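SusD superfamily protein (Bacteroides fragilis, PDB 3L22) is a SusD-family protein that probably binds sugars at the bacterial outer membrane. Local coordinates at residues A[375-378]-A[379-383]; A[135-138]-A[139-143]. All coordinates share one frame; numbering follows the deposited sequence.

Contact 1 of 2, residues A[375-378]-A[379-383]; sequences DALK and EAIYN. With EDO (1,2-ethanediol), chain B.
Lys-378 and Tyr-382 lie side by side one turn apart, both side chains pointing the same way, with Lys-378 CD 3.8 Å from Tyr-382 OH. Between backbone and ring, the carbonyl of Lys-378 does double duty: its O takes the Tyr-382 N–H at 2.8 Å in a nearly straight bond (168°) and lies over one face of the Tyr-382 ring, 3.2 Å from its plane and toward the rim. A bend at the last torsion of Lys-378 (chi4 63°) turns NZ to the carbonyl O of Ala-339, while Arg-402 makes a cation-pi contact with the Tyr-382 ring. The tight face is apolar. Leu-377 and Ile-381 meet at a slant, CD1 to CD1 4.1 Å, and Ile-381 CG1, held beside its own backbone N (chi1 -66°), lies 3.4 Å from Leu-377 O. Helix 345-359 covers Leu-377 and also Ala-380, through Leu-352; helix 327-339 covers Ile-381 with Ala-335 and Ala-339. The solvent side is looser. Glu-379 touches the turn before it through CB, 3.4 Å from Asp-375 O, and its extended chain then leads away from the turn, the Asp-375 side chain staying clear of it. Here too the N–H of Ala-376, in the first turn of the helix, is taken by O2 of a 1,2-ethanediol at 3.0 Å, a molecule probably left from crystallisation that also bonds to Ser-373 O. Such an amphipathic helix, with Leu-377, Ala-380 and Ile-381 turned to two neighbouring helices and polar residues outward, is consistent with the TPR-like helical packing of SusD proteins.

Contact 2 of 2, residues A[135-138]-A[139-143]; sequences YPTP and YSVNP
Pro-138 meets Val-141 and Asn-142 through a carbonyl gripped by two backbone amides. Asn-142 N approaches Pro-138 O almost straight (2.9 Å, 173°). Val-141 N, also 2.9 Å from Pro-138 O, is more bent (141°) and comes from above the carbonyl plane. The polar side chains add a bridge: one water lies 3.1 Å from Thr-137 OG1 and accepts from Asn-142 ND2 at 3.2 Å, joining the residue before the turn to the last residue in it. Asn-142 OD1 is engaged by Asp-144 N, an Asx turn that fixes the amide at its other end, and Ser-140 OG bonds to Arg-401 O. Together the two backbone hydrogen bonds make a type I beta turn at 138-141 overlapped by an alpha turn at 138-142, an isolated helix-like turn in the long loop between helices 113-131 and 168-178. Apolar contacts gather round Val-141, whose two methyls split the work. CG1, anti to the backbone N (chi1 172°), reaches Thr-137 CG2 at 3.7 Å, the two side chains crossing at about a right angle; CG2 runs alongside the proline ring, 3.9 Å from Pro-138 CG. Tyr-424 touches Pro-138 from another loop. On the far flank the Tyr-139 ring has Pro-143 CB 3.8 Å above one face, near the rim, and packs on Lys-169 and Tyr-172 of helix 168-178.

From the N terminus the chain first reaches contact 2, in the loop that follows helix 113-131; its turn at 138-142 closes within a few residues, before helix 168-178 begins. Contact 1 comes more than two hundred residues later, inside helix 374-388, where it closes no loop. The two are in series, neither nested nor crossed, contact 2 in the N-terminal part of the chain and contact 1 in the C-terminal part. The centres of contact 1 and contact 2 are about 23 Å apart, and the two do not touch. Contact 2 places the loop against helix 168-178 and the C-terminal region, through Arg-401 and Tyr-424, whereas contact 1 joins its helix to 327-339 and 345-359; Arg-402, beside Tyr-382, directly follows Arg-401.

Contact 1 of 2, residues A[375-378]-A[379-383]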
# COMPACT_ATOMS: atom_id res chain seq x y z
N ASP A 375 -9.77 -23.74 -6.30
CA ASP A 375 -10.13 -22.44 -6.85
C ASP A 375 -11.20 -21.69 -6.08
O ASP A 375 -11.13 -20.46 -5.99
CB ASP A 375 -10.59 -22.57 -8.31
CG ASP A 375 -9.43 -22.88 -9.26
OD1 ASP A 375 -8.26 -22.71 -8.87
OD2 ASP A 375 -9.71 -23.29 -10.41
N ALA A 376 -12.19 -22.41 -5.56
CA ALA A 376 -13.23 -21.78 -4.77
C ALA A 376 -12.68 -21.16 -3.51
O ALA A 376 -13.12 -20.06 -3.11
CB ALA A 376 -14.36 -22.77 -4.42
N LEU A 377 -11.72 -21.86 -2.90
CA LEU A 377 -11.05 -21.35 -1.69
C LEU A 377 -10.23 -20.11 -2.02
O LEU A 377 -10.32 -19.11 -1.32
CB LEU A 377 -10.15 -22.42 -1.04
CG LEU A 377 -9.30 -22.00 0.18
CD1 LEU A 377 -10.20 -21.39 1.29
CD2 LEU A 377 -8.51 -23.23 0.72
N LYS A 378 -9.42 -20.16 -3.05
CA LYS A 378 -8.66 -18.97 -3.44
C LYS A 378 -9.56 -17.79 -3.73
O LYS A 378 -9.31 -16.66 -3.28
CB LYS A 378 -7.77 -19.26 -4.64
CG LYS A 378 -6.60 -20.20 -4.29
CD LYS A 378 -5.66 -20.40 -5.45
CE LYS A 378 -4.50 -21.36 -5.13
NZ LYS A 378 -5.01 -22.72 -4.85
N GLU A 379 -10.63 -18.03 -4.48
CA GLU A 379 -11.55 -16.95 -4.81
C GLU A 379 -12.21 -16.36 -3.56
O GLU A 379 -12.39 -15.16 -3.48
CB GLU A 379 -12.61 -17.44 -5.77
CG GLU A 379 -13.58 -16.35 -6.21
CD GLU A 379 -14.28 -16.66 -7.57
OE1 GLU A 379 -13.61 -17.22 -8.51
OE2 GLU A 379 -15.52 -16.35 -7.66
N ALA A 380 -12.55 -17.20 -2.58
CA ALA A 380 -13.12 -16.69 -1.33
C ALA A 380 -12.11 -15.80 -0.59
O ALA A 380 -12.48 -14.81 0.02
CB ALA A 380 -13.58 -17.84 -0.41
N ILE A 381 -10.84 -16.17 -0.64
CA ILE A 381 -9.80 -15.35 -0.01
C ILE A 381 -9.63 -14.02 -0.76
O ILE A 381 -9.61 -12.95 -0.12
CB ILE A 381 -8.44 -16.11 0.08
CG1 ILE A 381 -8.58 -17.31 1.04
CG2 ILE A 381 -7.30 -15.12 0.53
CD1 ILE A 381 -7.49 -18.40 0.89
N TYR A 382 -9.57 -14.08 -2.10
CA TYR A 382 -9.47 -12.85 -2.89
C TYR A 382 -10.64 -11.89 -2.66
O TYR A 382 -10.43 -10.69 -2.50
CB TYR A 382 -9.37 -13.12 -4.39
CG TYR A 382 -8.24 -14.04 -4.82
CD1 TYR A 382 -7.08 -14.19 -4.07
CD2 TYR A 382 -8.34 -14.78 -6.00
CE1 TYR A 382 -6.05 -15.08 -4.49
CE2 TYR A 382 -7.29 -15.65 -6.44
CZ TYR A 382 -6.17 -15.79 -5.65
OH TYR A 382 -5.17 -16.63 -6.04
N ASN A 383 -11.86 -12.44 -2.61
CA ASN A 383 -13.05 -11.64 -2.38
C ASN A 383 -13.09 -11.04 -0.97
O ASN A 383 -13.45 -9.89 -0.82
CB ASN A 383 -14.32 -12.45 -2.63
CG ASN A 383 -14.61 -12.64 -4.10
OD1 ASN A 383 -14.21 -11.83 -4.94
ND2 ASN A 383 -15.31 -13.72 -4.43
C1 EDO B . -14.08 -26.52 -4.20
O1 EDO B . -14.88 -25.56 -3.44
C2 EDO B . -13.63 -26.37 -5.67
O2 EDO B . -12.99 -25.19 -6.23

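Contact 2 of 2, residues A[135-138]-A[139-143]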
# COMPACT_ATOMS: atom_id res chain seq x y z
N TYR A 135 5.24 0.82 -12.53
CA TYR A 135 6.03 0.96 -13.75
C TYR A 135 6.36 -0.34 -14.51
O TYR A 135 6.26 -0.37 -15.70
CB TYR A 135 7.26 1.83 -13.45
CG TYR A 135 6.82 3.22 -13.01
CD1 TYR A 135 6.42 4.18 -13.96
CD2 TYR A 135 6.75 3.56 -11.67
CE1 TYR A 135 5.96 5.46 -13.56
CE2 TYR A 135 6.28 4.83 -11.27
CZ TYR A 135 5.90 5.77 -12.21
OH TYR A 135 5.48 7.01 -11.79
N PRO A 136 6.71 -1.44 -13.81
CA PRO A 136 7.05 -2.61 -14.59
C PRO A 136 5.89 -3.58 -14.75
O PRO A 136 5.00 -3.64 -13.90
CB PRO A 136 8.10 -3.30 -13.73
CG PRO A 136 7.64 -3.02 -12.35
CD PRO A 136 7.08 -1.62 -12.40
N THR A 137 5.97 -4.39 -15.80
CA THR A 137 5.21 -5.62 -15.85
C THR A 137 5.49 -6.40 -14.57
O THR A 137 6.65 -6.45 -14.15
CB THR A 137 5.64 -6.44 -17.07
OG1 THR A 137 5.39 -5.66 -18.23
CG2 THR A 137 4.90 -7.78 -17.19
N PRO A 138 4.46 -7.02 -13.96
CA PRO A 138 4.69 -7.74 -12.72
C PRO A 138 5.62 -8.94 -12.86
O PRO A 138 5.74 -9.57 -13.90
CB PRO A 138 3.28 -8.22 -12.32
CG PRO A 138 2.53 -8.26 -13.60
CD PRO A 138 3.03 -7.05 -14.32
N TYR A 139 6.32 -9.21 -11.78
CA TYR A 139 7.27 -10.31 -11.69
C TYR A 139 6.63 -11.63 -12.09
O TYR A 139 7.27 -12.44 -12.75
CB TYR A 139 7.78 -10.37 -10.26
CG TYR A 139 8.80 -11.44 -9.92
CD1 TYR A 139 8.41 -12.76 -9.73
CD2 TYR A 139 10.16 -11.13 -9.73
CE1 TYR A 139 9.31 -13.75 -9.39
CE2 TYR A 139 11.10 -12.13 -9.39
CZ TYR A 139 10.64 -13.42 -9.19
OH TYR A 139 11.47 -14.43 -8.83
N SER A 140 5.38 -11.84 -11.69
CA SER A 140 4.68 -13.09 -11.99
C SER A 140 4.54 -13.29 -13.48
O SER A 140 4.38 -14.41 -13.89
CB SER A 140 3.27 -13.13 -11.36
OG SER A 140 2.46 -12.09 -11.88
N VAL A 141 4.56 -12.22 -14.27
CA VAL A 141 4.53 -12.34 -15.73
C VAL A 141 5.92 -12.32 -16.34
O VAL A 141 6.18 -13.11 -17.23
CB VAL A 141 3.68 -11.24 -16.37
CG1 VAL A 141 3.82 -11.28 -17.92
CG2 VAL A 141 2.21 -11.39 -15.92
N ASN A 142 6.77 -11.42 -15.89
CA ASN A 142 8.12 -11.31 -16.42
C ASN A 142 9.07 -10.70 -15.38
O ASN A 142 9.10 -9.47 -15.23
CB ASN A 142 8.12 -10.45 -17.69
CG ASN A 142 9.53 -10.28 -18.30
OD1 ASN A 142 10.49 -10.89 -17.86
ND2 ASN A 142 9.64 -9.41 -19.28
N PRO A 143 9.86 -11.54 -14.69
CA PRO A 143 10.82 -11.03 -13.72
C PRO A 143 11.89 -10.12 -14.28
O PRO A 143 12.48 -9.35 -13.52
CB PRO A 143 11.51 -12.28 -13.19
CG PRO A 143 10.70 -13.41 -13.63
CD PRO A 143 10.00 -12.99 -14.87
O HOH W 1 7.40 -7.30 -19.96